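Local coordinates for epimerase family protein SDR39U1 (Homo sapiens, PDB 4B4O) that binds NADPH in a Rossmann-type fold and is probably an NADP-dependent oxidoreductase of the epimerase/dehydratase family, its substrate unidentified, at residues 57-63 / 81-86; 171-175 / 228-233; 118-123 / 266-272. The protein carries 3 engineered substitutions. One frame throughout, in Å; residues are numbered along the deposited sequence.

Interaction 1: 57-63 / 81-86; sequences NLAGENI and SRLETT. With NDP (NADPH dihydro-nicotinamide-adenine-dinucleotide phosphate), chain I.
Start with R82, on the helix 72-95, whose side chain runs extended from an m chi1 (chi2 and chi3 both t) against the loop 57-63. Its CA lies 5.1 Å from that of G60, and its guanidinium is sandwiched between G60 CA and I63 CD1. Any CB on G60 would strike R82 CZ. R82 NH1 and NH2 both donate to E61 O, at 2.8 and 2.9 Å, while R82 NH2 also reaches NDP O2D at 2.9 Å. N57, chi1 t, sits at the end of strand 54-57, where N57 ND2 donates to T85 OG1 (3.1 Å) and T86 OG1 (3.0 Å). Its amide oxygen, N57 OD1, accepts from A59 N at 3.1 Å, an Asx turn where the chain leaves the strand. Farther along, E61 N donates to S81 OG at 3.0 Å; that hydroxyl also bonds E77 O. E61 OE1 receives NDP N6A at 3.1 Å. This is the cofactor-binding loop after a Rossmann-fold strand, held on the following helix beside NADPH.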
loop_
_atom_site.group_PDB
_atom_site.type_symbol
_atom_site.label_atom_id
_atom_site.label_comp_id
_atom_site.label_asym_id
_atom_site.label_seq_id
_atom_site.Cartn_x
_atom_site.Cartn_y
_atom_site.Cartn_z
ATOM N N ASN A 57 -2.144 -10.314 -2.907
ATOM C CA ASN A 57 -0.903 -9.924 -3.578
ATOM C C ASN A 57 -0.383 -8.556 -3.135
ATOM O O ASN A 57 -1.109 -7.556 -3.163
ATOM C CB ASN A 57 -1.028 -9.935 -5.096
ATOM C CG ASN A 57 0.329 -9.967 -5.775
ATOM O OD1 ASN A 57 1.305 -10.415 -5.214
ATOM N ND2 ASN A 57 0.384 -9.494 -6.979
ATOM N N LEU A 58 0.892 -8.545 -2.746
ATOM C CA LEU A 58 1.616 -7.336 -2.366
ATOM C C LEU A 58 2.854 -7.132 -3.238
ATOM O O LEU A 58 3.596 -6.150 -3.062
ATOM C CB LEU A 58 2.039 -7.424 -0.899
ATOM C CG LEU A 58 0.943 -7.678 0.129
ATOM C CD1 LEU A 58 1.581 -7.889 1.484
ATOM C CD2 LEU A 58 -0.067 -6.561 0.166
ATOM N N ALA A 59 3.082 -8.034 -4.186
ATOM C CA ALA A 59 4.332 -8.052 -4.931
ATOM C C ALA A 59 4.490 -6.789 -5.785
ATOM O O ALA A 59 3.564 -6.377 -6.454
ATOM C CB ALA A 59 4.409 -9.301 -5.804
ATOM N N GLY A 60 5.685 -6.201 -5.770
ATOM C CA GLY A 60 5.989 -5.060 -6.623
ATOM C C GLY A 60 7.404 -4.526 -6.437
ATOM O O GLY A 60 7.883 -4.396 -5.313
ATOM N N GLU A 61 8.080 -4.247 -7.544
ATOM C CA GLU A 61 9.332 -3.520 -7.495
ATOM C C GLU A 61 9.074 -2.202 -6.758
ATOM O O GLU A 61 8.114 -1.494 -7.062
ATOM C CB GLU A 61 9.838 -3.252 -8.907
ATOM C CG GLU A 61 11.125 -2.448 -8.977
ATOM C CD GLU A 61 12.382 -3.247 -8.673
ATOM O OE1 GLU A 61 12.312 -4.483 -8.490
ATOM O OE2 GLU A 61 13.444 -2.603 -8.622
ATOM N N ASN A 62 9.962 -1.862 -5.827
ATOM C CA ASN A 62 9.807 -0.653 -5.031
ATOM C C ASN A 62 9.913 0.652 -5.834
ATOM O O ASN A 62 10.933 0.923 -6.475
ATOM C CB ASN A 62 10.849 -0.602 -3.914
ATOM C CG ASN A 62 10.475 0.408 -2.850
ATOM O OD1 ASN A 62 10.946 1.535 -2.855
ATOM N ND2 ASN A 62 9.536 0.020 -1.974
ATOM N N ILE A 63 8.856 1.449 -5.785
ATOM C CA ILE A 63 8.745 2.628 -6.628
ATOM C C ILE A 63 9.601 3.782 -6.113
ATOM O O ILE A 63 10.337 4.400 -6.883
ATOM C CB ILE A 63 7.273 3.080 -6.720
ATOM C CG1 ILE A 63 6.449 2.018 -7.465
ATOM C CG2 ILE A 63 7.155 4.422 -7.428
ATOM C CD1 ILE A 63 4.945 2.237 -7.507
ATOM N N SER A 81 6.280 -6.063 -12.865
ATOM C CA SER A 81 6.302 -6.785 -11.604
ATOM C C SER A 81 4.911 -6.895 -10.979
ATOM O O SER A 81 4.585 -7.898 -10.371
ATOM C CB SER A 81 7.288 -6.126 -10.612
ATOM O OG SER A 81 6.838 -4.853 -10.175
ATOM N N ARG A 82 4.119 -5.841 -11.095
ATOM C CA ARG A 82 2.785 -5.836 -10.526
ATOM C C ARG A 82 1.764 -6.596 -11.391
ATOM O O ARG A 82 1.002 -7.416 -10.868
ATOM C CB ARG A 82 2.326 -4.398 -10.239
ATOM C CG ARG A 82 3.077 -3.779 -9.077
ATOM C CD ARG A 82 2.985 -2.272 -8.979
ATOM N NE ARG A 82 3.605 -1.826 -7.730
ATOM C CZ ARG A 82 4.892 -1.547 -7.564
ATOM N NH1 ARG A 82 5.774 -1.657 -8.570
ATOM N NH2 ARG A 82 5.318 -1.158 -6.371
ATOM N N LEU A 83 1.740 -6.347 -12.693
ATOM C CA LEU A 83 0.786 -7.035 -13.567
ATOM C C LEU A 83 1.058 -8.551 -13.655
ATOM O O LEU A 83 0.139 -9.360 -13.587
ATOM C CB LEU A 83 0.790 -6.432 -14.979
ATOM C CG LEU A 83 0.607 -4.937 -15.259
ATOM C CD1 LEU A 83 0.523 -4.680 -16.763
ATOM C CD2 LEU A 83 -0.627 -4.394 -14.548
ATOM N N GLU A 84 2.324 -8.936 -13.807
ATOM C CA GLU A 84 2.657 -10.347 -14.017
ATOM C C GLU A 84 2.353 -11.158 -12.781
ATOM O O GLU A 84 1.666 -12.160 -12.879
ATOM C CB GLU A 84 4.108 -10.544 -14.463
ATOM C CG GLU A 84 4.356 -10.013 -15.856
ATOM C CD GLU A 84 5.829 -9.998 -16.259
ATOM O OE1 GLU A 84 6.618 -10.869 -15.776
ATOM O OE2 GLU A 84 6.190 -9.157 -17.134
ATOM N N THR A 85 2.838 -10.733 -11.621
ATOM C CA THR A 85 2.547 -11.463 -10.376
ATOM C C THR A 85 1.045 -11.519 -10.103
ATOM O O THR A 85 0.510 -12.573 -9.780
ATOM C CB THR A 85 3.260 -10.882 -9.139
ATOM O OG1 THR A 85 2.821 -9.539 -8.913
ATOM C CG2 THR A 85 4.769 -10.954 -9.314
ATOM N N THR A 86 0.359 -10.400 -10.288
ATOM C CA THR A 86 -1.082 -10.375 -10.079
ATOM C C THR A 86 -1.808 -11.329 -11.040
ATOM O O THR A 86 -2.699 -12.074 -10.645
ATOM C CB THR A 86 -1.638 -8.936 -10.194
ATOM O OG1 THR A 86 -0.995 -8.105 -9.224
ATOM C CG2 THR A 86 -3.168 -8.889 -9.972
HETATM P PA NDP I . 7.951 -3.864 -0.339
HETATM O O1A NDP I . 8.920 -3.321 -1.418
HETATM O O2A NDP I . 8.380 -3.910 1.142
HETATM O O5B NDP I . 7.531 -5.417 -0.611
HETATM C C5B NDP I . 7.467 -5.826 -1.974
HETATM C C4B NDP I . 7.714 -7.312 -2.029
HETATM O O4B NDP I . 7.429 -7.731 -3.362
HETATM C C3B NDP I . 9.172 -7.659 -1.712
HETATM O O3B NDP I . 9.356 -8.214 -0.378
HETATM C C2B NDP I . 9.544 -8.693 -2.764
HETATM O O2B NDP I . 9.388 -10.020 -2.284
HETATM C C1B NDP I . 8.516 -8.511 -3.838
HETATM N N9A NDP I . 9.182 -7.782 -4.919
HETATM C C8A NDP I . 10.014 -6.690 -4.900
HETATM N N7A NDP I . 10.434 -6.417 -6.207
HETATM C C5A NDP I . 9.865 -7.346 -7.020
HETATM C C6A NDP I . 9.844 -7.664 -8.451
HETATM N N6A NDP I . 10.509 -6.910 -9.352
HETATM N N1A NDP I . 9.126 -8.727 -8.869
HETATM C C2A NDP I . 8.452 -9.496 -7.967
HETATM N N3A NDP I . 8.396 -9.256 -6.640
HETATM C C4A NDP I . 9.054 -8.224 -6.160
HETATM O O3 NDP I . 6.632 -2.963 -0.602
HETATM P PN NDP I . 5.503 -2.678 0.512
HETATM O O1N NDP I . 5.412 -3.882 1.437
HETATM O O2N NDP I . 5.749 -1.338 1.139
HETATM O O5D NDP I . 4.145 -2.549 -0.411
HETATM C C5D NDP I . 3.745 -3.766 -1.081
HETATM C C4D NDP I . 2.805 -3.493 -2.237
HETATM O O4D NDP I . 1.927 -2.474 -1.774
HETATM C C3D NDP I . 3.481 -2.926 -3.502
HETATM O O3D NDP I . 2.867 -3.489 -4.705
HETATM C C2D NDP I . 3.280 -1.411 -3.381
HETATM O O2D NDP I . 3.061 -0.665 -4.585
HETATM C C1D NDP I . 1.974 -1.334 -2.636
HETATM N N1N NDP I . 1.798 -0.078 -1.884
HETATM C C2N NDP I . 2.673 0.302 -0.943
HETATM C C3N NDP I . 2.495 1.478 -0.247
HETATM C C7N NDP I . 3.486 1.846 0.795
HETATM O O7N NDP I . 4.230 0.963 1.217
HETATM N N7N NDP I . 3.560 3.090 1.259
HETATM C C4N NDP I . 1.303 2.342 -0.475
HETATM C C5N NDP I . 0.410 1.829 -1.508
HETATM C C6N NDP I . 0.693 0.643 -2.159
HETATM P P2B NDP I . 10.546 -11.150 -2.639
HETATM O O1X NDP I . 10.307 -11.557 -4.077
HETATM O O2X NDP I . 11.934 -10.475 -2.426
HETATM O O3X NDP I . 10.090 -12.202 -1.598
#

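Interaction 2: 171-175 / 228-233. Engineered in segment 228-233: F232 (natural residue Leu).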
loop_
_atom_site.group_PDB
_atom_site.type_symbol
_atom_site.label_atom_id
_atom_site.label_comp_id
_atom_site.label_asym_id
_atom_site.label_seq_id
_atom_site.Cartn_x
_atom_site.Cartn_y
_atom_site.Cartn_z
HETATM N N MSE A 171 12.738 8.478 6.117
HETATM C CA MSE A 171 12.478 9.761 6.777
HETATM C C MSE A 171 12.921 9.824 8.216
HETATM O O MSE A 171 13.168 10.903 8.749
HETATM C CB MSE A 171 10.977 10.031 6.755
HETATM C CG MSE A 171 10.496 10.577 5.406
HETATM SE SE MSE A 171 8.573 11.059 5.494
HETATM C CE MSE A 171 7.922 9.195 5.624
ATOM N N LEU A 172 13.052 8.678 8.867
ATOM C CA LEU A 172 13.102 8.636 10.319
ATOM C C LEU A 172 14.406 9.189 10.860
ATOM O O LEU A 172 14.388 9.995 11.794
ATOM C CB LEU A 172 12.891 7.204 10.791
ATOM C CG LEU A 172 12.575 6.864 12.250
ATOM C CD1 LEU A 172 11.431 7.721 12.766
ATOM C CD2 LEU A 172 12.256 5.356 12.337
ATOM N N LEU A 173 15.535 8.801 10.268
ATOM C CA LEU A 173 16.831 9.296 10.749
ATOM C C LEU A 173 16.992 10.810 10.519
ATOM O O LEU A 173 17.366 11.521 11.441
ATOM C CB LEU A 173 17.998 8.512 10.162
ATOM C CG LEU A 173 19.397 8.897 10.670
ATOM C CD1 LEU A 173 19.576 8.895 12.198
ATOM C CD2 LEU A 173 20.424 7.993 10.017
ATOM N N PRO A 174 16.673 11.311 9.314
ATOM C CA PRO A 174 16.779 12.750 9.124
ATOM C C PRO A 174 15.886 13.548 10.067
ATOM O O PRO A 174 16.337 14.528 10.658
ATOM C CB PRO A 174 16.340 12.941 7.664
ATOM C CG PRO A 174 16.697 11.662 7.004
ATOM C CD PRO A 174 16.444 10.608 8.036
ATOM N N PHE A 175 14.636 13.140 10.206
ATOM C CA PHE A 175 13.746 13.817 11.132
ATOM C C PHE A 175 14.300 13.794 12.555
ATOM O O PHE A 175 14.307 14.830 13.237
ATOM C CB PHE A 175 12.337 13.218 11.103
ATOM C CG PHE A 175 11.419 13.890 10.143
ATOM C CD1 PHE A 175 11.464 13.606 8.784
ATOM C CD2 PHE A 175 10.497 14.840 10.595
ATOM C CE1 PHE A 175 10.612 14.246 7.890
ATOM C CE2 PHE A 175 9.637 15.483 9.698
ATOM C CZ PHE A 175 9.709 15.190 8.346
ATOM N N PHE A 228 1.785 16.887 8.622
ATOM C CA PHE A 228 2.610 15.706 8.864
ATOM C C PHE A 228 4.012 16.028 9.420
ATOM O O PHE A 228 4.462 15.420 10.388
ATOM C CB PHE A 228 2.762 14.864 7.575
ATOM C CG PHE A 228 3.841 13.834 7.665
ATOM C CD1 PHE A 228 3.628 12.673 8.377
ATOM C CD2 PHE A 228 5.084 14.061 7.112
ATOM C CE1 PHE A 228 4.623 11.734 8.510
ATOM C CE2 PHE A 228 6.101 13.130 7.251
ATOM C CZ PHE A 228 5.868 11.959 7.947
ATOM N N ALA A 229 4.716 16.944 8.776
ATOM C CA ALA A 229 6.068 17.280 9.194
ATOM C C ALA A 229 6.062 17.823 10.616
ATOM O O ALA A 229 6.893 17.444 11.448
ATOM C CB ALA A 229 6.710 18.276 8.221
ATOM N N GLN A 230 5.126 18.720 10.881
ATOM C CA GLN A 230 5.015 19.367 12.178
ATOM C C GLN A 230 4.698 18.355 13.293
ATOM O O GLN A 230 5.371 18.335 14.319
ATOM C CB GLN A 230 3.962 20.469 12.087
ATOM C CG GLN A 230 3.685 21.222 13.371
ATOM C CD GLN A 230 2.447 22.165 13.218
ATOM O OE1 GLN A 230 2.394 23.044 12.331
ATOM N NE2 GLN A 230 1.428 21.956 14.087
ATOM N N THR A 231 3.720 17.485 13.047
ATOM C CA THR A 231 3.301 16.449 14.012
ATOM C C THR A 231 4.387 15.419 14.263
ATOM O O THR A 231 4.571 14.932 15.353
ATOM C CB THR A 231 2.052 15.688 13.503
ATOM O OG1 THR A 231 1.014 16.623 13.208
ATOM C CG2 THR A 231 1.518 14.691 14.548
ATOM N N PHE A 232 5.137 15.110 13.215
ATOM C CA PHE A 232 6.226 14.157 13.324
ATOM C C PHE A 232 7.382 14.742 14.147
ATOM O O PHE A 232 7.921 14.067 15.022
ATOM C CB PHE A 232 6.689 13.766 11.920
ATOM C CG PHE A 232 7.598 12.580 11.869
ATOM C CD1 PHE A 232 7.640 11.650 12.893
ATOM C CD2 PHE A 232 8.386 12.365 10.739
ATOM C CE1 PHE A 232 8.479 10.544 12.805
ATOM C CE2 PHE A 232 9.205 11.253 10.635
ATOM C CZ PHE A 232 9.257 10.347 11.671
ATOM N N GLY A 233 7.760 15.985 13.859
ATOM C CA GLY A 233 8.736 16.698 14.673
ATOM C C GLY A 233 8.310 16.745 16.138
ATOM O O GLY A 233 9.097 16.395 17.033
#
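Helices 166-176 and 225-236 cross steeply here, their local axes 11.6 Å apart at closest approach, at -68°. Aromatic contact dominates. F175 and F232 point toward the opposite helix and put their ring centroids 4.5 Å apart, with planes inclined at 34°; F175 CD2 comes within 3.3 Å of F232 CD2, which lies over a face of the F175 ring. F232 is an engineered residue, Leu in the natural sequence, so this ring pair belongs to the construct. A Met-aromatic contact follows: the selenium of M171, a selenomethionine, approaches F228 obliquely, with M171 SE 3.7 Å from F228 CE2 and 4.8 Å from the ring centroid. Contacts between aliphatic groups and rings complete the seam, as L172 CD1 meets the edge of F232 at CZ, 3.6 Å away, and F175 CZ touches A229 CB at 4.3 Å. F228 also stacks on F190, and L288 of helix 284-293 packs against both F228 and F232. F175 N bonds M171 O (3.0 Å) within its own helix. With side chains that meet almost wholly through carbon and selenium, the two helices are joined by shape and burial rather than by directional bonds.

Interaction 3: 118-123 / 266-272. Engineered in segment 266-272: R270 (natural residue Gln).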
loop_
_atom_site.group_PDB
_atom_site.type_symbol
_atom_site.label_atom_id
_atom_site.label_comp_id
_atom_site.label_asym_id
_atom_site.label_seq_id
_atom_site.Cartn_x
_atom_site.Cartn_y
_atom_site.Cartn_z
ATOM N N ALA A 118 -10.274 18.911 -4.687
ATOM C CA ALA A 118 -11.159 17.759 -4.851
ATOM C C ALA A 118 -11.183 16.874 -3.612
ATOM O O ALA A 118 -10.312 16.966 -2.732
ATOM C CB ALA A 118 -10.776 16.927 -6.063
ATOM N N GLU A 119 -12.201 16.028 -3.562
ATOM C CA GLU A 119 -12.388 15.057 -2.503
ATOM C C GLU A 119 -12.850 13.744 -3.133
ATOM O O GLU A 119 -13.782 13.730 -3.926
ATOM C CB GLU A 119 -13.422 15.584 -1.501
ATOM C CG GLU A 119 -13.837 14.583 -0.448
ATOM C CD GLU A 119 -14.687 15.195 0.669
ATOM O OE1 GLU A 119 -14.116 15.963 1.510
ATOM O OE2 GLU A 119 -15.896 14.830 0.750
ATOM N N TYR A 120 -12.214 12.644 -2.774
ATOM C CA TYR A 120 -12.464 11.367 -3.420
ATOM C C TYR A 120 -12.918 10.320 -2.421
ATOM O O TYR A 120 -12.461 10.311 -1.289
ATOM C CB TYR A 120 -11.177 10.872 -4.095
ATOM C CG TYR A 120 -10.604 11.842 -5.114
ATOM C CD1 TYR A 120 -11.100 11.882 -6.400
ATOM C CD2 TYR A 120 -9.586 12.722 -4.773
ATOM C CE1 TYR A 120 -10.602 12.768 -7.318
ATOM C CE2 TYR A 120 -9.084 13.617 -5.690
ATOM C CZ TYR A 120 -9.597 13.636 -6.958
ATOM O OH TYR A 120 -9.102 14.492 -7.909
ATOM N N ASP A 121 -13.795 9.421 -2.869
ATOM C CA ASP A 121 -14.013 8.152 -2.174
ATOM C C ASP A 121 -13.857 6.985 -3.133
ATOM O O ASP A 121 -13.426 7.160 -4.268
ATOM C CB ASP A 121 -15.339 8.136 -1.396
ATOM C CG ASP A 121 -16.575 8.064 -2.279
ATOM O OD1 ASP A 121 -16.467 7.879 -3.495
ATOM O OD2 ASP A 121 -17.687 8.224 -1.721
ATOM N N GLU A 122 -14.232 5.794 -2.689
ATOM C CA GLU A 122 -14.004 4.559 -3.464
ATOM C C GLU A 122 -14.772 4.515 -4.785
ATOM O O GLU A 122 -14.445 3.747 -5.661
ATOM C CB GLU A 122 -14.323 3.316 -2.618
ATOM C CG GLU A 122 -13.358 3.115 -1.447
ATOM C CD GLU A 122 -13.745 3.840 -0.163
ATOM O OE1 GLU A 122 -14.695 4.657 -0.128
ATOM O OE2 GLU A 122 -13.106 3.546 0.863
ATOM N N ASP A 123 -15.813 5.326 -4.905
ATOM C CA ASP A 123 -16.625 5.320 -6.106
ATOM C C ASP A 123 -16.155 6.376 -7.073
ATOM O O ASP A 123 -16.720 6.507 -8.145
ATOM C CB ASP A 123 -18.114 5.508 -5.760
ATOM C CG ASP A 123 -18.708 4.302 -5.031
ATOM O OD1 ASP A 123 -18.351 3.146 -5.360
ATOM O OD2 ASP A 123 -19.559 4.503 -4.129
ATOM N N LYS A 266 -7.137 14.258 -1.530
ATOM C CA LYS A 266 -7.923 14.111 -0.307
ATOM C C LYS A 266 -8.803 12.871 -0.461
ATOM O O LYS A 266 -9.709 12.842 -1.293
ATOM C CB LYS A 266 -8.740 15.376 -0.065
ATOM C CG LYS A 266 -9.821 15.296 1.008
ATOM C CD LYS A 266 -9.313 14.922 2.398
ATOM C CE LYS A 266 -10.412 15.089 3.481
ATOM N NZ LYS A 266 -11.346 16.277 3.393
ATOM N N VAL A 267 -8.514 11.822 0.298
ATOM C CA VAL A 267 -9.199 10.556 0.117
ATOM C C VAL A 267 -9.968 10.198 1.387
ATOM O O VAL A 267 -9.380 10.065 2.454
ATOM C CB VAL A 267 -8.228 9.411 -0.283
ATOM C CG1 VAL A 267 -9.001 8.120 -0.506
ATOM C CG2 VAL A 267 -7.467 9.765 -1.563
ATOM N N ILE A 268 -11.271 9.943 1.225
ATOM C CA ILE A 268 -12.121 9.437 2.299
ATOM C C ILE A 268 -12.304 7.912 2.216
ATOM O O ILE A 268 -12.589 7.361 1.157
ATOM C CB ILE A 268 -13.484 10.108 2.245
ATOM C CG1 ILE A 268 -13.294 11.616 2.379
ATOM C CG2 ILE A 268 -14.381 9.546 3.323
ATOM C CD1 ILE A 268 -14.517 12.414 1.937
ATOM N N PRO A 269 -12.155 7.225 3.355
ATOM C CA PRO A 269 -12.368 5.793 3.417
ATOM C C PRO A 269 -13.815 5.494 3.763
ATOM O O PRO A 269 -14.102 4.953 4.836
ATOM C CB PRO A 269 -11.429 5.367 4.541
ATOM C CG PRO A 269 -11.423 6.524 5.480
ATOM C CD PRO A 269 -11.746 7.759 4.669
ATOM N N ARG A 270 -14.721 5.847 2.857
ATOM C CA ARG A 270 -16.157 5.699 3.119
ATOM C C ARG A 270 -16.541 4.228 3.187
ATOM O O ARG A 270 -17.097 3.763 4.177
ATOM C CB ARG A 270 -17.011 6.411 2.061
ATOM C CG ARG A 270 -18.456 6.493 2.484
ATOM C CD ARG A 270 -19.406 7.363 1.687
ATOM N NE ARG A 270 -18.734 8.290 0.812
ATOM C CZ ARG A 270 -18.281 9.505 1.180
ATOM N NH1 ARG A 270 -18.352 9.937 2.431
ATOM N NH2 ARG A 270 -17.713 10.284 0.272
ATOM N N ARG A 271 -16.196 3.504 2.132
ATOM C CA ARG A 271 -16.508 2.093 2.050
ATOM C C ARG A 271 -15.739 1.278 3.085
ATOM O O ARG A 271 -16.251 0.293 3.610
ATOM C CB ARG A 271 -16.320 1.582 0.611
ATOM C CG ARG A 271 -17.441 2.085 -0.283
ATOM C CD ARG A 271 -17.535 1.462 -1.656
ATOM N NE ARG A 271 -16.930 0.144 -1.719
ATOM C CZ ARG A 271 -17.528 -1.007 -1.454
ATOM N NH1 ARG A 271 -18.789 -1.060 -1.082
ATOM N NH2 ARG A 271 -16.837 -2.126 -1.555
ATOM N N THR A 272 -14.518 1.700 3.390
ATOM C CA THR A 272 -13.715 1.012 4.382
ATOM C C THR A 272 -14.451 1.059 5.722
ATOM O O THR A 272 -14.579 0.045 6.397
ATOM C CB THR A 272 -12.315 1.636 4.539
ATOM O OG1 THR A 272 -11.680 1.748 3.265
ATOM C CG2 THR A 272 -11.441 0.795 5.443
HETATM O O HOH W 1 -7.812 16.220 -3.538
#
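A single beta bridge, Y120 with V267, ties the loop before helix 131-143 to the segment leading into helix 270-274, so the Rossmann part meets the DUF1731 family region here. Y120 N donates to K266 O (2.9 Å) and I268 N to Y120 O (2.8 Å). Side chains extend the join along its length. E119, with chi1 and chi2 both t, reaches out so that E119 OE1 makes a long salt bridge to K266 NZ at 3.4 Å, while its other oxygen lies beside the end of I268. D121 takes the p rotamer, which serves both its oxygens: D121 OD1 accepts D123 N in an Asx turn, and D121 OD2 bridges to R270, an engineered residue (natural Gln), at 2.7 Å from R270 NE. E122, chi1 m and chi2 p, folds its carboxylate over the start of the helix, just past P269 at the N-cap position; E122 OE2 also accepts from N216 N, at strand 213-217. R271, chi1 m, lies along E122 and sends its NE to V214 O of that strand. At the helix start, E122 OE1 accepts R271 N at 2.9 Å, with an N-H...O angle of 175°.

Interactions 1 and 2 are both buried, but their chemistry could hardly differ more: interaction 1 is polar and built round a cofactor, interaction 2 is aromatic and aliphatic. Interaction 3 is only partly buried, and there backbone pairing is joined by charged side chains, some at exposed positions. No helix or strand is common to the three. Interaction 1 stays within the Rossmann part, lying across the chain's centre from the other two. Interaction 2 joins helices 166-176 and 225-236, and interaction 3 joins the loop before helix 131-143 to the start of helix 270-274; 171-175/228-233 is nested in the loop closed by 118-123/266-272, their centres about 26 Å apart.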